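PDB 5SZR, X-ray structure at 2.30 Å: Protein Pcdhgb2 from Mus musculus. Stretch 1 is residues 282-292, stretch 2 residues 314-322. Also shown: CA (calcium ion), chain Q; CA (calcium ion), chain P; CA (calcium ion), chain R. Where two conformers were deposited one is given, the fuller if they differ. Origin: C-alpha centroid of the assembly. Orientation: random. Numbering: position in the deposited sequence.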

ATOM      1  N   ALA A 282      -5.023   0.343  39.167  1.00 62.23           N
ATOM      2  CA  ALA A 282      -4.402  -0.884  39.646  1.00 58.97           C
ATOM      3  C   ALA A 282      -5.431  -2.006  39.641  1.00 56.07           C
ATOM      4  O   ALA A 282      -6.444  -1.931  40.343  1.00 56.52           O
ATOM      5  CB  ALA A 282      -3.836  -0.681  41.051  1.00 62.40           C
ATOM      6  N   PHE A 283      -5.187  -3.036  38.836  1.00 53.25           N
ATOM      7  CA  PHE A 283      -6.105  -4.164  38.786  1.00 53.04           C
ATOM      8  C   PHE A 283      -5.945  -5.041  40.026  1.00 55.63           C
ATOM      9  O   PHE A 283      -4.855  -5.170  40.588  1.00 57.68           O
ATOM     10  CB  PHE A 283      -5.871  -4.987  37.520  1.00 50.35           C
ATOM     11  CG  PHE A 283      -6.139  -4.232  36.243  1.00 52.37           C
ATOM     12  CD1 PHE A 283      -5.395  -4.491  35.104  1.00 51.46           C
ATOM     13  CD2 PHE A 283      -7.138  -3.276  36.180  1.00 53.67           C
ATOM     14  CE1 PHE A 283      -5.638  -3.800  33.920  1.00 51.84           C
ATOM     15  CE2 PHE A 283      -7.387  -2.583  34.997  1.00 54.63           C
ATOM     16  CZ  PHE A 283      -6.636  -2.848  33.868  1.00 51.63           C
ATOM     17  N   ASP A 284      -7.055  -5.643  40.453  1.00 54.51           N
ATOM     18  CA  ASP A 284      -7.096  -6.529  41.615  1.00 57.95           C
ATOM     19  C   ASP A 284      -7.694  -7.853  41.160  1.00 58.79           C
ATOM     20  O   ASP A 284      -8.905  -7.942  40.924  1.00 61.82           O
ATOM     21  CB  ASP A 284      -7.909  -5.897  42.749  1.00 58.43           C
ATOM     22  CG  ASP A 284      -8.043  -6.798  43.967  1.00 61.48           C
ATOM     23  OD1 ASP A 284      -7.290  -7.787  44.097  1.00 60.42           O
ATOM     24  OD2 ASP A 284      -8.905  -6.497  44.822  1.00 65.27           O
ATOM     25  N   HIS A 285      -6.842  -8.875  41.028  1.00 56.76           N
ATOM     26  CA  HIS A 285      -7.287 -10.172  40.523  1.00 58.60           C
ATOM     27  C   HIS A 285      -8.413 -10.754  41.368  1.00 62.95           C
ATOM     28  O   HIS A 285      -9.255 -11.500  40.854  1.00 65.02           O
ATOM     29  CB  HIS A 285      -6.103 -11.140  40.471  1.00 58.95           C
ATOM     30  CG  HIS A 285      -6.483 -12.555  40.156  1.00 60.61           C
ATOM     31  ND1 HIS A 285      -6.575 -13.030  38.866  1.00 59.48           N
ATOM     32  CD2 HIS A 285      -6.784 -13.598  40.964  1.00 61.82           C
ATOM     33  CE1 HIS A 285      -6.921 -14.306  38.893  1.00 61.36           C
ATOM     34  NE2 HIS A 285      -7.054 -14.675  40.154  1.00 57.97           N
ATOM     35  N   GLU A 286      -8.454 -10.420  42.655  1.00 65.16           N
ATOM     36  CA  GLU A 286      -9.485 -10.964  43.527  1.00 69.25           C
ATOM     37  C   GLU A 286     -10.856 -10.344  43.270  1.00 74.31           C
ATOM     38  O   GLU A 286     -11.869 -10.967  43.605  1.00 79.74           O
ATOM     39  CB  GLU A 286      -9.070 -10.786  44.987  1.00 67.96           C
ATOM     40  CG  GLU A 286      -8.063 -11.834  45.484  1.00 69.13           C
ATOM     41  CD  GLU A 286      -6.689 -11.723  44.837  1.00 67.59           C
ATOM     42  OE1 GLU A 286      -6.128 -10.613  44.805  1.00 60.61           O
ATOM     43  OE2 GLU A 286      -6.163 -12.753  44.369  1.00 61.08           O
ATOM     44  N   GLN A 287     -10.914  -9.145  42.682  1.00 70.06           N
ATOM     45  CA  GLN A 287     -12.190  -8.544  42.317  0.57 72.25           C
ATOM     46  C   GLN A 287     -12.613  -8.916  40.898  1.00 65.98           C
ATOM     47  O   GLN A 287     -13.775  -9.268  40.675  1.00 68.44           O
ATOM     48  CB  GLN A 287     -12.126  -7.020  42.471  0.57 69.90           C
ATOM     49  CG  GLN A 287     -12.127  -6.543  43.918  0.57 74.34           C
ATOM     50  CD  GLN A 287     -13.355  -7.001  44.687  0.57 77.43           C
ATOM     51  OE1 GLN A 287     -14.481  -6.897  44.200  0.57 81.77           O
ATOM     52  NE2 GLN A 287     -13.141  -7.519  45.892  0.57 74.88           N
ATOM     53  N   LEU A 288     -11.695  -8.856  39.939  1.00 63.71           N
ATOM     54  CA  LEU A 288     -12.025  -9.136  38.548  1.00 63.63           C
ATOM     55  C   LEU A 288     -10.859  -9.839  37.873  1.00 60.77           C
ATOM     56  O   LEU A 288      -9.735  -9.330  37.874  1.00 59.84           O
ATOM     57  CB  LEU A 288     -12.369  -7.845  37.797  1.00 64.13           C
ATOM     58  CG  LEU A 288     -12.821  -7.966  36.340  1.00 62.97           C
ATOM     59  CD1 LEU A 288     -14.075  -8.827  36.227  1.00 64.72           C
ATOM     60  CD2 LEU A 288     -13.062  -6.582  35.772  1.00 61.08           C
ATOM     61  N   ARG A 289     -11.135 -11.005  37.292  1.00 60.16           N
ATOM     62  CA  ARG A 289     -10.102 -11.800  36.647  1.00 60.13           C
ATOM     63  C   ARG A 289      -9.908 -11.451  35.179  1.00 58.75           C
ATOM     64  O   ARG A 289      -8.817 -11.680  34.645  1.00 56.15           O
ATOM     65  CB  ARG A 289     -10.429 -13.293  36.780  1.00 65.45           C
ATOM     66  CG  ARG A 289     -10.388 -13.803  38.219  1.00 71.30           C
ATOM     67  CD  ARG A 289     -11.412 -14.905  38.452  1.00 77.27           C
ATOM     68  NE  ARG A 289     -10.914 -16.230  38.099  1.00 79.68           N
ATOM     69  CZ  ARG A 289     -10.679 -17.198  38.979  1.00 81.93           C
ATOM     70  NH1 ARG A 289     -10.899 -16.991  40.270  1.00 84.21           N
ATOM     71  NH2 ARG A 289     -10.230 -18.376  38.572  1.00 83.57           N
ATOM     72  N   SER A 290     -10.922 -10.885  34.524  1.00 58.23           N
ATOM     73  CA  SER A 290     -10.870 -10.686  33.083  1.00 54.87           C
ATOM     74  C   SER A 290     -11.951  -9.697  32.666  1.00 55.87           C
ATOM     75  O   SER A 290     -13.007  -9.610  33.300  1.00 55.35           O
ATOM     76  CB  SER A 290     -11.048 -12.018  32.347  1.00 56.52           C
ATOM     77  OG  SER A 290     -10.934 -11.849  30.949  1.00 63.46           O
ATOM     78  N   PHE A 291     -11.680  -8.959  31.588  1.00 57.39           N
ATOM     79  CA  PHE A 291     -12.698  -8.115  30.977  1.00 59.16           C
ATOM     80  C   PHE A 291     -12.447  -8.016  29.479  1.00 62.87           C
ATOM     81  O   PHE A 291     -11.329  -8.222  28.995  1.00 61.11           O
ATOM     82  CB  PHE A 291     -12.759  -6.717  31.617  1.00 57.09           C
ATOM     83  CG  PHE A 291     -11.470  -5.951  31.557  1.00 54.38           C
ATOM     84  CD1 PHE A 291     -11.232  -5.051  30.535  1.00 55.16           C
ATOM     85  CD2 PHE A 291     -10.509  -6.108  32.541  1.00 53.69           C
ATOM     86  CE1 PHE A 291     -10.046  -4.335  30.482  1.00 55.68           C
ATOM     87  CE2 PHE A 291      -9.323  -5.395  32.499  1.00 53.19           C
ATOM     88  CZ  PHE A 291      -9.092  -4.507  31.471  1.00 55.38           C
ATOM     89  N   GLN A 292     -13.510  -7.700  28.747  1.00 66.50           N
ATOM     90  CA  GLN A 292     -13.479  -7.654  27.294  1.00 65.57           C
ATOM     91  C   GLN A 292     -13.600  -6.220  26.797  1.00 61.84           C
ATOM     92  O   GLN A 292     -14.201  -5.360  27.447  1.00 61.70           O
ATOM     93  CB  GLN A 292     -14.594  -8.511  26.697  1.00 72.45           C
ATOM     94  CG  GLN A 292     -14.085  -9.791  26.062  1.00 78.00           C
ATOM     95  CD  GLN A 292     -15.189 -10.789  25.780  1.00 83.97           C
ATOM     96  OE1 GLN A 292     -16.197 -10.842  26.490  1.00 86.63           O
ATOM     97  NE2 GLN A 292     -15.000 -11.599  24.744  1.00 84.84           N
ATOM     98  N   LEU A 314      -6.551 -10.317  30.582  1.00 47.21           N
ATOM     99  CA  LEU A 314      -6.527 -11.275  31.680  1.00 50.93           C
ATOM    100  C   LEU A 314      -5.711 -10.694  32.827  1.00 51.66           C
ATOM    101  O   LEU A 314      -4.509 -10.445  32.680  1.00 54.09           O
ATOM    102  CB  LEU A 314      -5.948 -12.617  31.229  1.00 54.24           C
ATOM    103  CG  LEU A 314      -6.881 -13.448  30.344  1.00 56.61           C
ATOM    104  CD1 LEU A 314      -6.152 -14.632  29.727  1.00 57.74           C
ATOM    105  CD2 LEU A 314      -8.077 -13.914  31.162  1.00 57.02           C
ATOM    106  N   VAL A 315      -6.369 -10.462  33.956  1.00 49.37           N
ATOM    107  CA  VAL A 315      -5.707  -9.928  35.140  1.00 51.08           C
ATOM    108  C   VAL A 315      -4.981 -11.071  35.840  1.00 53.98           C
ATOM    109  O   VAL A 315      -5.603 -12.060  36.243  1.00 55.27           O
ATOM    110  CB  VAL A 315      -6.719  -9.252  36.075  1.00 53.16           C
ATOM    111  CG1 VAL A 315      -6.032  -8.751  37.335  1.00 50.56           C
ATOM    112  CG2 VAL A 315      -7.422  -8.114  35.347  1.00 48.92           C
ATOM    113  N   GLY A 316      -3.664 -10.944  35.979  1.00 50.07           N
ATOM    114  CA  GLY A 316      -2.848 -12.022  36.510  1.00 51.75           C
ATOM    115  C   GLY A 316      -2.816 -12.016  38.031  1.00 54.84           C
ATOM    116  O   GLY A 316      -2.753 -10.967  38.664  1.00 55.68           O
ATOM    117  N   ASP A 317      -2.853 -13.210  38.610  1.00 54.82           N
ATOM    118  CA  ASP A 317      -2.844 -13.349  40.058  1.00 56.42           C
ATOM    119  C   ASP A 317      -1.426 -13.207  40.595  1.00 57.63           C
ATOM    120  O   ASP A 317      -0.496 -13.849  40.098  1.00 58.50           O
ATOM    121  CB  ASP A 317      -3.431 -14.701  40.461  1.00 58.11           C
ATOM    122  CG  ASP A 317      -3.504 -14.878  41.966  1.00 64.76           C
ATOM    123  OD1 ASP A 317      -3.732 -13.875  42.676  1.00 64.19           O
ATOM    124  OD2 ASP A 317      -3.331 -16.023  42.439  1.00 61.95           O
ATOM    125  N   ARG A 318      -1.262 -12.358  41.600  1.00 60.78           N
ATOM    126  CA  ARG A 318      -0.041 -12.283  42.384  1.00 62.88           C
ATOM    127  C   ARG A 318      -0.314 -12.751  43.808  1.00 66.08           C
ATOM    128  O   ARG A 318      -1.465 -12.856  44.241  1.00 61.66           O
ATOM    129  CB  ARG A 318       0.530 -10.862  42.409  1.00 66.35           C
ATOM    130  CG  ARG A 318       1.265 -10.449  41.146  1.00 70.78           C
ATOM    131  CD  ARG A 318       2.007  -9.139  41.371  1.00 76.98           C
ATOM    132  NE  ARG A 318       2.749  -8.711  40.189  1.00 79.88           N
ATOM    133  CZ  ARG A 318       3.953  -9.170  39.858  1.00 84.00           C
ATOM    134  NH1 ARG A 318       4.560  -8.721  38.766  1.00 83.84           N
ATOM    135  NH2 ARG A 318       4.549 -10.080  40.619  1.00 87.66           N
ATOM    136  N   ASN A 319       0.764 -13.031  44.538  1.00 50.88           N
ATOM    137  CA  ASN A 319       0.649 -13.494  45.921  1.00 57.12           C
ATOM    138  C   ASN A 319       0.651 -12.294  46.869  1.00 54.31           C
ATOM    139  O   ASN A 319       1.592 -12.051  47.625  1.00 51.73           O
ATOM    140  CB  ASN A 319       1.767 -14.472  46.257  1.00 48.29           C
ATOM    141  CG  ASN A 319       1.515 -15.200  47.564  1.00 59.48           C
ATOM    142  OD1 ASN A 319       0.375 -15.539  47.871  1.00 46.15           O
ATOM    143  ND2 ASN A 319       2.571 -15.424  48.350  1.00 46.03           N
ATOM    144  N   ASP A 320      -0.443 -11.534  46.821  1.00 53.48           N
ATOM    145  CA  ASP A 320      -0.601 -10.368  47.680  1.00 54.14           C
ATOM    146  C   ASP A 320      -1.519 -10.629  48.871  1.00 53.00           C
ATOM    147  O   ASP A 320      -1.942  -9.680  49.540  1.00 53.33           O
ATOM    148  CB  ASP A 320      -1.098  -9.166  46.866  1.00 52.01           C
ATOM    149  CG  ASP A 320      -2.337  -9.473  46.041  1.00 52.74           C
ATOM    150  OD1 ASP A 320      -2.683 -10.659  45.878  1.00 51.87           O
ATOM    151  OD2 ASP A 320      -2.960  -8.514  45.535  1.00 54.42           O
ATOM    152  N   ASN A 321      -1.827 -11.891  49.161  1.00 51.65           N
ATOM    153  CA  ASN A 321      -2.612 -12.255  50.335  1.00 49.33           C
ATOM    154  C   ASN A 321      -1.888 -13.364  51.080  1.00 48.70           C
ATOM    155  O   ASN A 321      -1.576 -14.405  50.495  1.00 48.58           O
ATOM    156  CB  ASN A 321      -4.021 -12.707  49.950  1.00 49.84           C
ATOM    157  CG  ASN A 321      -4.868 -11.572  49.425  1.00 53.55           C
ATOM    158  OD1 ASN A 321      -5.524 -10.864  50.192  1.00 55.49           O
ATOM    159  ND2 ASN A 321      -4.864 -11.392  48.110  1.00 53.59           N
ATOM    160  N   ALA A 322      -1.618 -13.136  52.363  1.00 47.35           N
ATOM    161  CA  ALA A 322      -1.058 -14.181  53.200  1.00 46.47           C
ATOM    162  C   ALA A 322      -2.173 -15.091  53.706  1.00 49.01           C
ATOM    163  O   ALA A 322      -3.296 -14.635  53.938  1.00 50.97           O
ATOM    164  CB  ALA A 322      -0.311 -13.582  54.383  1.00 44.14           C
TER
HETATM  165 CA    CA Q 714      -3.871 -12.163  44.440  1.00 52.64          CA
HETATM  166 CA    CA P 713      -5.222  -8.496  44.982  1.00 50.04          CA
HETATM  167 CA    CA R 715      -1.398 -16.334  49.069  1.00 43.31          CA
HETATM  168  O   HOH W   1      -5.987  -8.493  47.460  1.00 42.55           O
HETATM  169  O   HOH W   2      -5.006  -6.112  44.824  1.00 54.08           O

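Stretch 2 enters the contact as the last part of a strand and leaves it as a loop that binds calcium, so its interactions change from apolar packing to metal coordination along the way. At the start, Leu 314 forms an antiparallel, non-hydrogen-bonded pair with Ser 290, their CA atoms 4.6 Å apart. Both side chains lie on the same face of the sheet. The end of the leucine side chain leans toward Ser 290, whose short side chain meets it with its hydroxyl oxygen, Leu 314 CD2 lying 3.5 Å from Ser 290 OG.

Val 315 is the centre of the apolar part and has more of its surface covered by the other stretch than any other residue here. Its backbone is held at both polar atoms: Val 315 N donates to Arg 289 O at 2.8 Å, and Val 315 O accepts from His 285 ND1 at 3.0 Å. The first bond is of the ordinary strand kind; in the second, a side chain does the work of a backbone donor where the chain of stretch 1 has turned through residues 285-287. The Val 315 side chain points toward stretch 1, its CG1 3.8 Å from Phe 283 CB and 3.9 Å from His 285 CB, while its CG2 meets the edge of the Phe 291 ring, 4.4 Å from CE2. A branched, compact residue suits this buried site, because its two methyls can reach different neighbours without a long, flexible chain.

Gly 316 adds little, its O lying 3.8 Å from His 285 CB. A side chain here would point away from stretch 1, so glycine is not required to make room for it.

Asp 317 CB sits over one face of the His 285 ring, 3.6 Å from the centroid and nearly on the ring normal, a CH-pi contact. The same imidazole thus uses its edge for Val 315 O and a face for Asp 317. Beyond CB, Asp 317 OD1 is 2.5 Å from the chain Q calcium. Glu 286 grips that ion with both oxygens, OE2 at 2.4 Å and OE1 at 2.8 Å. The 3.2 Å approach of Glu 286 OE2 to Asp 317 OD1 is therefore no hydrogen bond; the shared cation offsets the repulsion between the two acidic groups.

Arg 318 contributes its backbone, with O 2.5 Å from the chain Q calcium, while the end of its side chain leads away from stretch 1. The CA-to-CB bond of Asn 319 points away, and its amide supplies a neutral oxygen, OD1, 2.3 Å from the chain R calcium. Asp 320 bridges two ions, OD1 at 2.4 Å from the chain Q calcium and OD2 at 2.3 Å from the chain P calcium. Glu 286 OE1 also reaches the latter, at 2.3 Å, beside Asp 284 OD1 at 2.4 Å. Carboxylates suit these places because each offers two anionic oxygens. Finally, the amide of Asn 321 serves as donor, ND2 to water 1 at 3.2 Å, and that water binds the chain P calcium.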